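PDB 6EZ7: protein PES4 from Saccharomyces cerevisiae S288C, which probably binds RNA, including poly(A), poly(U) and mRNA 3'-UTRs, and is represented here by its third RNA recognition motif. Local coordinates for residues S3-L9 with K70-A76; T13-L19 with S30-S34; F21-V25 with R60-F66. One frame throughout, in Å; residues are numbered along the deposited sequence.

Contact 1. Residues S3-L9 with K70-A76; sequences SIFIKNL and KLLVTRA
Segments 3-9 and 70-76 pair as neighbouring antiparallel strands in the sheet of an RNA recognition motif. Their short axes (3-7 and 72-75) approach to 4.5 Å, with N-to-C directions at 156°. Asn8 turns the corner of the first strand with a left-handed backbone (phi/psi 61/39). At Lys70 the carbonyl O accepts Asn8 ND2 at 2.6 Å. Leu71 turns CD2 onto Leu9 CD2 at 3.6 Å. Leu72 and Lys7 form a hydrogen-bonded pair: Lys7 N to Leu72 O is 2.7 Å and Leu72 N to Lys7 O is 3.0 Å. Val73 (chi1 t) faces Ile6 in a non-hydrogen-bonded pair, CA to CA 4.6 Å. Val73 CG1 lies 3.9 Å from Ile4 CD1. Thr74 pairs with Phe5: Phe5 N to Thr74 O is 2.7 Å and Thr74 N to Phe5 O is 3.0 Å. Arg75 stands opposite Ile4, and its guanidinium reaches Glu55 and Ser54. Ala76 N bonds Ser3 O at 2.9 Å, and Ala76 CB meets Phe5 CE2 at 3.5 Å. Strand 3-9, central in the RRM sheet, has 42-48 as its other neighbour; strand 69-75 is the last long strand. RRM sheet surfaces commonly bind RNA. The chemistry is two-sided: Ile6 and Val73 pack on Phe22 of helix 15-22, while Phe5 (chi1 m), Lys7, Leu72 and Thr74 line the other face, a mixed surface consistent with RNA binding.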
loop_
_atom_site.group_PDB
_atom_site.type_symbol
_atom_site.label_atom_id
_atom_site.label_comp_id
_atom_site.label_asym_id
_atom_site.label_seq_id
_atom_site.Cartn_x
_atom_site.Cartn_y
_atom_site.Cartn_z
ATOM N N SER A 3 -7.611 -1.021 -5.044
ATOM C CA SER A 3 -6.841 -1.332 -3.842
ATOM C C SER A 3 -5.457 -1.901 -4.116
ATOM O O SER A 3 -5.248 -2.624 -5.090
ATOM C CB SER A 3 -7.621 -2.308 -2.963
ATOM O OG SER A 3 -8.883 -1.767 -2.621
ATOM N N ILE A 4 -4.517 -1.570 -3.236
ATOM C CA ILE A 4 -3.157 -2.080 -3.323
ATOM C C ILE A 4 -2.706 -2.686 -2.003
ATOM O O ILE A 4 -3.265 -2.392 -0.942
ATOM C CB ILE A 4 -2.160 -0.974 -3.731
ATOM C CG1 ILE A 4 -2.161 0.154 -2.695
ATOM C CG2 ILE A 4 -2.488 -0.447 -5.119
ATOM C CD1 ILE A 4 -1.145 1.249 -2.978
ATOM N N PHE A 5 -1.707 -3.554 -2.075
ATOM C CA PHE A 5 -1.027 -4.025 -0.878
ATOM C C PHE A 5 0.334 -3.362 -0.801
ATOM O O PHE A 5 1.008 -3.191 -1.816
ATOM C CB PHE A 5 -0.869 -5.547 -0.881
ATOM C CG PHE A 5 -2.117 -6.291 -0.508
ATOM C CD1 PHE A 5 -2.674 -6.144 0.750
ATOM C CD2 PHE A 5 -2.720 -7.156 -1.406
ATOM C CE1 PHE A 5 -3.820 -6.837 1.102
ATOM C CE2 PHE A 5 -3.865 -7.851 -1.059
ATOM C CZ PHE A 5 -4.414 -7.687 0.195
ATOM N N ILE A 6 0.731 -2.975 0.403
ATOM C CA ILE A 6 2.065 -2.441 0.629
ATOM C C ILE A 6 2.748 -3.319 1.652
ATOM O O ILE A 6 2.269 -3.452 2.779
ATOM C CB ILE A 6 2.026 -0.993 1.126
ATOM C CG1 ILE A 6 1.163 -0.142 0.192
ATOM C CG2 ILE A 6 3.433 -0.433 1.243
ATOM C CD1 ILE A 6 0.608 1.083 0.856
ATOM N N LYS A 7 3.854 -3.937 1.260
ATOM C CA LYS A 7 4.541 -4.863 2.147
ATOM C C LYS A 7 5.994 -4.462 2.326
ATOM O O LYS A 7 6.474 -3.541 1.667
ATOM C CB LYS A 7 4.439 -6.291 1.608
ATOM C CG LYS A 7 3.015 -6.709 1.267
ATOM C CD LYS A 7 2.919 -8.190 0.954
ATOM C CE LYS A 7 2.817 -9.017 2.222
ATOM N NZ LYS A 7 2.395 -10.413 1.921
ATOM N N ASN A 8 6.682 -5.164 3.224
ATOM C CA ASN A 8 8.053 -4.841 3.608
ATOM C C ASN A 8 8.139 -3.445 4.212
ATOM O O ASN A 8 9.086 -2.698 3.965
ATOM C CB ASN A 8 9.006 -4.962 2.418
ATOM C CG ASN A 8 10.453 -5.074 2.844
ATOM O OD1 ASN A 8 10.749 -5.553 3.938
ATOM N ND2 ASN A 8 11.364 -4.619 1.989
ATOM N N LEU A 9 7.136 -3.098 5.011
ATOM C CA LEU A 9 7.132 -1.824 5.712
ATOM C C LEU A 9 7.939 -1.923 6.996
ATOM O O LEU A 9 7.924 -2.960 7.663
ATOM C CB LEU A 9 5.702 -1.383 6.024
ATOM C CG LEU A 9 4.829 -0.927 4.855
ATOM C CD1 LEU A 9 3.372 -0.893 5.281
ATOM C CD2 LEU A 9 5.270 0.441 4.356
ATOM N N LYS A 70 12.968 -1.565 1.079
ATOM C CA LYS A 70 12.437 -1.486 -0.273
ATOM C C LYS A 70 10.990 -1.966 -0.270
ATOM O O LYS A 70 10.717 -3.150 -0.074
ATOM C CB LYS A 70 13.286 -2.313 -1.242
ATOM C CG LYS A 70 13.001 -2.023 -2.700
ATOM C CD LYS A 70 14.035 -2.661 -3.613
ATOM C CE LYS A 70 14.018 -4.173 -3.489
ATOM N NZ LYS A 70 14.877 -4.816 -4.520
ATOM N N LEU A 71 10.063 -1.037 -0.472
ATOM C CA LEU A 71 8.646 -1.359 -0.376
ATOM C C LEU A 71 8.173 -2.239 -1.519
ATOM O O LEU A 71 8.609 -2.089 -2.660
ATOM C CB LEU A 71 7.809 -0.080 -0.338
ATOM C CG LEU A 71 8.022 0.818 0.876
ATOM C CD1 LEU A 71 6.935 1.878 0.949
ATOM C CD2 LEU A 71 8.058 -0.013 2.149
ATOM N N LEU A 72 7.277 -3.164 -1.195
ATOM C CA LEU A 72 6.599 -3.958 -2.203
ATOM C C LEU A 72 5.176 -3.440 -2.340
ATOM O O LEU A 72 4.389 -3.507 -1.398
ATOM C CB LEU A 72 6.607 -5.442 -1.831
ATOM C CG LEU A 72 5.784 -6.380 -2.716
ATOM C CD1 LEU A 72 6.337 -6.427 -4.139
ATOM C CD2 LEU A 72 5.735 -7.772 -2.104
ATOM N N VAL A 73 4.855 -2.893 -3.505
ATOM C CA VAL A 73 3.523 -2.364 -3.739
ATOM C C VAL A 73 2.882 -3.110 -4.895
ATOM O O VAL A 73 3.327 -3.005 -6.039
ATOM C CB VAL A 73 3.559 -0.854 -4.025
ATOM C CG1 VAL A 73 2.150 -0.316 -4.221
ATOM C CG2 VAL A 73 4.254 -0.130 -2.881
ATOM N N THR A 74 1.850 -3.888 -4.587
ATOM C CA THR A 74 1.196 -4.715 -5.593
ATOM C C THR A 74 -0.306 -4.497 -5.578
ATOM O O THR A 74 -0.858 -4.019 -4.594
ATOM C CB THR A 74 1.485 -6.210 -5.373
ATOM O OG1 THR A 74 1.101 -6.580 -4.042
ATOM C CG2 THR A 74 2.960 -6.502 -5.560
ATOM N N ARG A 75 -0.970 -4.847 -6.673
ATOM C CA ARG A 75 -2.419 -4.726 -6.728
ATOM C C ARG A 75 -3.074 -5.757 -5.814
ATOM O O ARG A 75 -2.617 -6.894 -5.716
ATOM C CB ARG A 75 -2.921 -4.883 -8.166
ATOM C CG ARG A 75 -4.432 -4.792 -8.304
ATOM C CD ARG A 75 -4.847 -4.372 -9.704
ATOM N NE ARG A 75 -4.304 -3.065 -10.060
ATOM C CZ ARG A 75 -4.840 -1.908 -9.687
ATOM N NH1 ARG A 75 -5.931 -1.891 -8.933
ATOM N NH2 ARG A 75 -4.279 -0.765 -10.060
ATOM N N ALA A 76 -4.131 -5.339 -5.126
ATOM C CA ALA A 76 -4.921 -6.242 -4.308
ATOM C C ALA A 76 -6.050 -6.802 -5.152
ATOM O O ALA A 76 -7.134 -6.224 -5.211
ATOM C CB ALA A 76 -5.465 -5.527 -3.096
HETATM O O HOH W 1 -7.651 -3.753 -6.420
HETATM O O HOH W 2 14.721 -4.168 1.711
#

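Contact 2. Residues T13-L19 with S30-S34; sequences TTRDDIL and SIYLS
A single arginine spans from the helix to the backbone of an edge strand. Arg15, with chi1 to chi3 all t, extends its guanidinium to the carbonyl of Ile31. Arg15 NH1 to Ile31 O is 2.8 Å; a second, weak bond runs from Arg15 NH2 to Ile31 O at 3.4 Å. Ile31 CB lies over one guanidinium face. Water 3 accepts from Arg15 NH2 at 2.6 Å and from Ile31 N at 3.1 Å. Thr14 is the N-cap of helix 15-22. It forms a capping box with Asp17: Asp17 N to Thr14 OG1 is 3.1 Å and Thr14 N to Asp17 OD2 is 2.9 Å. The short axes of helix 15-19 and strand 30-33 approach to 9.2 Å, with N-to-C directions at 135°. The nearest CA pair is Arg15 and Leu33, 6.5 Å apart. Ile31 (chi1 m, chi2 t) and Leu33 (chi1 t, chi2 p) point toward the helix. Ile31 CD1 meets Ile18 CG2 at 3.8 Å and Leu19 CG at 3.6 Å. Leu33 CD2 lies 3.5 Å from Thr13 O, beside the start of the helix. Ile18 also touches Val46, Ile6 and Leu9 of the neighbouring strands. This is the helix-on-sheet packing of the RRM fold. Its chemistry combines an apolar interior with a polar edge, where Arg15 bonds a strand carbonyl beside buried Ile31.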
loop_
_atom_site.group_PDB
_atom_site.type_symbol
_atom_site.label_atom_id
_atom_site.label_comp_id
_atom_site.label_asym_id
_atom_site.label_seq_id
_atom_site.Cartn_x
_atom_site.Cartn_y
_atom_site.Cartn_z
ATOM N N THR A 13 6.405 2.182 11.023
ATOM C CA THR A 13 5.483 2.815 10.082
ATOM C C THR A 13 4.182 3.218 10.763
ATOM O O THR A 13 3.603 2.442 11.526
ATOM C CB THR A 13 5.170 1.880 8.902
ATOM O OG1 THR A 13 6.395 1.503 8.263
ATOM C CG2 THR A 13 4.260 2.560 7.890
ATOM N N THR A 14 3.734 4.442 10.500
ATOM C CA THR A 14 2.486 4.923 11.069
ATOM C C THR A 14 1.435 5.078 9.994
ATOM O O THR A 14 1.749 5.111 8.804
ATOM C CB THR A 14 2.654 6.277 11.766
ATOM O OG1 THR A 14 2.901 7.287 10.779
ATOM C CG2 THR A 14 3.805 6.234 12.766
ATOM N N ARG A 15 0.182 5.182 10.411
ATOM C CA ARG A 15 -0.909 5.418 9.476
ATOM C C ARG A 15 -0.656 6.704 8.693
ATOM O O ARG A 15 -0.963 6.792 7.508
ATOM C CB ARG A 15 -2.244 5.491 10.218
ATOM C CG ARG A 15 -3.455 5.604 9.318
ATOM C CD ARG A 15 -4.743 5.552 10.126
ATOM N NE ARG A 15 -5.922 5.655 9.270
ATOM C CZ ARG A 15 -6.578 4.612 8.771
ATOM N NH1 ARG A 15 -6.177 3.377 9.046
ATOM N NH2 ARG A 15 -7.640 4.804 7.999
ATOM N N ASP A 16 -0.079 7.701 9.365
ATOM C CA ASP A 16 0.248 8.973 8.716
ATOM C C ASP A 16 1.295 8.806 7.617
ATOM O O ASP A 16 1.225 9.472 6.581
ATOM C CB ASP A 16 0.746 9.991 9.741
ATOM C CG ASP A 16 -0.370 10.545 10.604
ATOM O OD1 ASP A 16 -1.549 10.439 10.197
ATOM O OD2 ASP A 16 -0.065 11.099 11.683
ATOM N N ASP A 17 2.271 7.931 7.850
ATOM C CA ASP A 17 3.277 7.631 6.831
ATOM C C ASP A 17 2.620 7.121 5.559
ATOM O O ASP A 17 2.960 7.559 4.461
ATOM C CB ASP A 17 4.284 6.596 7.330
ATOM C CG ASP A 17 5.139 7.112 8.466
ATOM O OD1 ASP A 17 5.335 8.342 8.550
ATOM O OD2 ASP A 17 5.618 6.285 9.274
ATOM N N ILE A 18 1.688 6.187 5.707
ATOM C CA ILE A 18 0.996 5.642 4.547
ATOM C C ILE A 18 0.193 6.742 3.869
ATOM O O ILE A 18 0.218 6.882 2.650
ATOM C CB ILE A 18 0.060 4.484 4.923
ATOM C CG1 ILE A 18 0.826 3.412 5.700
ATOM C CG2 ILE A 18 -0.563 3.890 3.678
ATOM C CD1 ILE A 18 1.993 2.846 4.948
ATOM N N LEU A 19 -0.513 7.524 4.675
ATOM C CA LEU A 19 -1.305 8.629 4.157
ATOM C C LEU A 19 -0.440 9.627 3.405
ATOM O O LEU A 19 -0.763 10.026 2.292
ATOM C CB LEU A 19 -2.036 9.334 5.296
ATOM C CG LEU A 19 -3.387 8.753 5.702
ATOM C CD1 LEU A 19 -3.861 9.375 7.007
ATOM C CD2 LEU A 19 -4.411 8.974 4.594
ATOM N N SER A 30 -9.644 4.477 1.951
ATOM C CA SER A 30 -9.459 3.793 3.225
ATOM C C SER A 30 -8.076 3.163 3.327
ATOM O O SER A 30 -7.450 2.839 2.317
ATOM C CB SER A 30 -10.537 2.724 3.423
ATOM O OG SER A 30 -10.484 1.746 2.399
ATOM N N ILE A 31 -7.611 3.003 4.562
ATOM C CA ILE A 31 -6.320 2.393 4.854
ATOM C C ILE A 31 -6.433 1.384 5.979
ATOM O O ILE A 31 -7.060 1.651 7.004
ATOM C CB ILE A 31 -5.260 3.436 5.280
ATOM C CG1 ILE A 31 -5.064 4.499 4.210
ATOM C CG2 ILE A 31 -3.927 2.763 5.589
ATOM C CD1 ILE A 31 -3.924 5.431 4.520
ATOM N N TYR A 32 -5.825 0.221 5.791
ATOM C CA TYR A 32 -5.567 -0.660 6.913
ATOM C C TYR A 32 -4.062 -0.798 7.082
ATOM O O TYR A 32 -3.353 -1.077 6.123
ATOM C CB TYR A 32 -6.205 -2.037 6.719
ATOM C CG TYR A 32 -5.795 -3.000 7.809
ATOM C CD1 TYR A 32 -6.334 -2.897 9.085
ATOM C CD2 TYR A 32 -4.850 -3.989 7.577
ATOM C CE1 TYR A 32 -5.957 -3.755 10.091
ATOM C CE2 TYR A 32 -4.464 -4.856 8.584
ATOM C CZ TYR A 32 -5.023 -4.732 9.839
ATOM O OH TYR A 32 -4.652 -5.587 10.855
ATOM N N LEU A 33 -3.571 -0.589 8.297
ATOM C CA LEU A 33 -2.168 -0.849 8.587
ATOM C C LEU A 33 -2.082 -1.908 9.679
ATOM O O LEU A 33 -2.593 -1.717 10.786
ATOM C CB LEU A 33 -1.452 0.432 9.005
ATOM C CG LEU A 33 0.030 0.289 9.353
ATOM C CD1 LEU A 33 0.845 -0.182 8.155
ATOM C CD2 LEU A 33 0.562 1.601 9.903
ATOM N N SER A 34 -1.441 -3.022 9.351
ATOM C CA SER A 34 -1.376 -4.172 10.248
ATOM C C SER A 34 -0.770 -3.833 11.606
ATOM O O SER A 34 0.201 -3.086 11.702
ATOM C CB SER A 34 -0.571 -5.297 9.598
ATOM O OG SER A 34 0.793 -4.937 9.478
HETATM O O HOH W 3 -9.663 3.580 6.831
#

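Contact 3. Residues F21-V25 with R60-F66; sequences FFSEV and RYNNFYF
In this RRM fold, the end of helix 15-22 and the residues after it pack against the end of helix 51-61 and the turn that follows. Phe21 (chi1 m) points toward the second segment and joins an aromatic cluster. Its ring edge meets the face of Phe66, centroids 5.0 Å apart and planes at 69°. The edge of Phe64 approaches the face of Phe21 in an offset edge-to-face pair, centroids 5.2 Å apart, planes at 62°. Tyr61 (chi1 m) OH gives a weak hydrogen bond to Phe21 O at 2.6 Å. A type II turn from Tyr61 to Phe64, with Phe64 N to Tyr61 O at 3.0 Å, precedes strand 65-66. Phe22 (chi1 m) places CE2 3.7 Å from Tyr61 CB; its CA is 8.1 Å from that of Tyr61. Residues 23-25 keep helical backbone angles. Glu24 O takes a weak bond from Arg60 NH1 at 3.4 Å. Val25 CG1 lies over one face of the Arg60 guanidinium, 3.5 Å from Arg60 NH1.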
loop_
_atom_site.group_PDB
_atom_site.type_symbol
_atom_site.label_atom_id
_atom_site.label_comp_id
_atom_site.label_asym_id
_atom_site.label_seq_id
_atom_site.Cartn_x
_atom_site.Cartn_y
_atom_site.Cartn_z
ATOM N N PHE A 21 2.648 9.395 2.075
ATOM C CA PHE A 21 3.253 8.899 0.845
ATOM C C PHE A 21 2.220 8.631 -0.238
ATOM O O PHE A 21 2.359 9.094 -1.368
ATOM C CB PHE A 21 4.054 7.629 1.114
ATOM C CG PHE A 21 5.408 7.888 1.698
ATOM C CD1 PHE A 21 6.380 8.539 0.958
ATOM C CD2 PHE A 21 5.713 7.478 2.983
ATOM C CE1 PHE A 21 7.631 8.780 1.492
ATOM C CE2 PHE A 21 6.963 7.717 3.523
ATOM C CZ PHE A 21 7.923 8.369 2.775
ATOM N N PHE A 22 1.174 7.893 0.104
ATOM C CA PHE A 22 0.308 7.341 -0.931
ATOM C C PHE A 22 -0.855 8.239 -1.338
ATOM O O PHE A 22 -1.568 7.928 -2.290
ATOM C CB PHE A 22 -0.186 5.964 -0.486
ATOM C CG PHE A 22 0.885 4.920 -0.566
ATOM C CD1 PHE A 22 1.792 4.759 0.469
ATOM C CD2 PHE A 22 1.038 4.159 -1.711
ATOM C CE1 PHE A 22 2.808 3.827 0.381
ATOM C CE2 PHE A 22 2.052 3.217 -1.804
ATOM C CZ PHE A 22 2.939 3.053 -0.758
ATOM N N SER A 23 -1.030 9.363 -0.650
ATOM C CA SER A 23 -2.008 10.358 -1.086
ATOM C C SER A 23 -1.435 11.237 -2.191
ATOM O O SER A 23 -2.148 12.048 -2.786
ATOM C CB SER A 23 -2.461 11.233 0.081
ATOM O OG SER A 23 -3.072 10.453 1.093
ATOM N N GLU A 24 -0.147 11.074 -2.467
ATOM C CA GLU A 24 0.514 11.863 -3.500
ATOM C C GLU A 24 0.036 11.501 -4.904
ATOM O O GLU A 24 0.196 12.286 -5.836
ATOM C CB GLU A 24 2.032 11.696 -3.411
ATOM C CG GLU A 24 2.639 12.250 -2.130
ATOM C CD GLU A 24 2.348 13.730 -1.937
ATOM O OE1 GLU A 24 2.395 14.485 -2.932
ATOM O OE2 GLU A 24 2.067 14.138 -0.789
ATOM N N VAL A 25 -0.547 10.314 -5.058
ATOM C CA VAL A 25 -1.019 9.877 -6.368
ATOM C C VAL A 25 -2.507 10.151 -6.553
ATOM O O VAL A 25 -3.006 10.182 -7.679
ATOM C CB VAL A 25 -0.757 8.377 -6.591
ATOM C CG1 VAL A 25 0.733 8.095 -6.586
ATOM C CG2 VAL A 25 -1.445 7.565 -5.529
ATOM N N ARG A 60 4.517 4.159 -9.068
ATOM C CA ARG A 60 5.364 5.160 -8.438
ATOM C C ARG A 60 6.061 4.664 -7.175
ATOM O O ARG A 60 7.172 5.106 -6.875
ATOM C CB ARG A 60 4.546 6.418 -8.132
ATOM C CG ARG A 60 4.000 7.081 -9.394
ATOM C CD ARG A 60 3.210 8.337 -9.089
ATOM N NE ARG A 60 3.939 9.246 -8.210
ATOM C CZ ARG A 60 3.458 10.406 -7.777
ATOM N NH1 ARG A 60 2.246 10.802 -8.142
ATOM N NH2 ARG A 60 4.189 11.170 -6.977
ATOM N N TYR A 61 5.442 3.737 -6.447
ATOM C CA TYR A 61 5.978 3.369 -5.138
ATOM C C TYR A 61 6.513 1.947 -5.003
ATOM O O TYR A 61 7.141 1.627 -3.996
ATOM C CB TYR A 61 4.921 3.605 -4.061
ATOM C CG TYR A 61 4.833 5.053 -3.659
ATOM C CD1 TYR A 61 5.907 5.681 -3.042
ATOM C CD2 TYR A 61 3.687 5.798 -3.902
ATOM C CE1 TYR A 61 5.845 7.008 -2.674
ATOM C CE2 TYR A 61 3.615 7.131 -3.538
ATOM C CZ TYR A 61 4.697 7.728 -2.924
ATOM O OH TYR A 61 4.634 9.054 -2.554
ATOM N N ASN A 62 6.281 1.084 -5.985
ATOM C CA ASN A 62 6.932 -0.216 -5.911
ATOM C C ASN A 62 8.438 0.012 -5.964
ATOM O O ASN A 62 8.917 0.824 -6.759
ATOM C CB ASN A 62 6.478 -1.155 -7.029
ATOM C CG ASN A 62 6.859 -2.597 -6.756
ATOM O OD1 ASN A 62 6.949 -3.012 -5.602
ATOM N ND2 ASN A 62 7.095 -3.364 -7.814
ATOM N N ASN A 63 9.162 -0.675 -5.082
ATOM C CA ASN A 63 10.620 -0.562 -4.955
ATOM C C ASN A 63 11.090 0.789 -4.427
ATOM O O ASN A 63 12.274 1.118 -4.495
ATOM C CB ASN A 63 11.302 -0.874 -6.288
ATOM C CG ASN A 63 11.106 -2.312 -6.702
ATOM O OD1 ASN A 63 11.272 -3.223 -5.891
ATOM N ND2 ASN A 63 10.730 -2.527 -7.956
ATOM N N PHE A 64 10.158 1.555 -3.872
ATOM C CA PHE A 64 10.494 2.789 -3.174
ATOM C C PHE A 64 11.080 2.469 -1.799
ATOM O O PHE A 64 10.547 1.634 -1.067
ATOM C CB PHE A 64 9.250 3.673 -3.045
ATOM C CG PHE A 64 9.454 4.907 -2.214
ATOM C CD1 PHE A 64 10.037 6.036 -2.763
ATOM C CD2 PHE A 64 9.025 4.948 -0.897
ATOM C CE1 PHE A 64 10.214 7.176 -2.007
ATOM C CE2 PHE A 64 9.198 6.087 -0.135
ATOM C CZ PHE A 64 9.794 7.202 -0.690
ATOM N N TYR A 65 12.188 3.119 -1.460
ATOM C CA TYR A 65 12.819 2.924 -0.158
ATOM C C TYR A 65 12.182 3.786 0.910
ATOM O O TYR A 65 12.109 5.011 0.783
ATOM C CB TYR A 65 14.319 3.224 -0.221
ATOM C CG TYR A 65 15.131 2.114 -0.838
ATOM C CD1 TYR A 65 15.562 1.035 -0.077
ATOM C CD2 TYR A 65 15.471 2.146 -2.181
ATOM C CE1 TYR A 65 16.310 0.015 -0.644
ATOM C CE2 TYR A 65 16.213 1.136 -2.753
ATOM C CZ TYR A 65 16.628 0.074 -1.982
ATOM O OH TYR A 65 17.369 -0.932 -2.560
ATOM N N PHE A 66 11.726 3.132 1.971
ATOM C CA PHE A 66 11.190 3.831 3.120
ATOM C C PHE A 66 11.910 3.339 4.367
ATOM O O PHE A 66 11.820 2.163 4.722
ATOM C CB PHE A 66 9.683 3.612 3.231
ATOM C CG PHE A 66 9.075 4.247 4.438
ATOM C CD1 PHE A 66 9.437 5.529 4.814
ATOM C CD2 PHE A 66 8.137 3.569 5.196
ATOM C CE1 PHE A 66 8.878 6.122 5.933
ATOM C CE2 PHE A 66 7.576 4.157 6.311
ATOM C CZ PHE A 66 7.944 5.434 6.678
#

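The three contacts lie in one RNA recognition motif and share a common interior. Contact 1 joins central strand 3-9 to the last long strand, 69-75; contacts 2 and 3 use successive parts of helix 15-22, and their centres are about 12 Å apart. Contact 1 meets contact 2 where Leu9 CD1 lies 3.9 Å from Leu33 CD1 and 4.0 Å from Ile18 CD1. It meets contact 3 through Ile6 CD1 and Phe22 CZ, at 3.5 Å. Probable backbone hydrogen bonds also tie Leu71 N to Phe64 O (2.8 Å) and Leu71 O to Asn63 N (2.9 Å). Contacts 2 and 3 touch at Thr13 OG1 and Phe66 CE2, 3.5 Å apart. Phe5 lies on the sheet surface away from the helices.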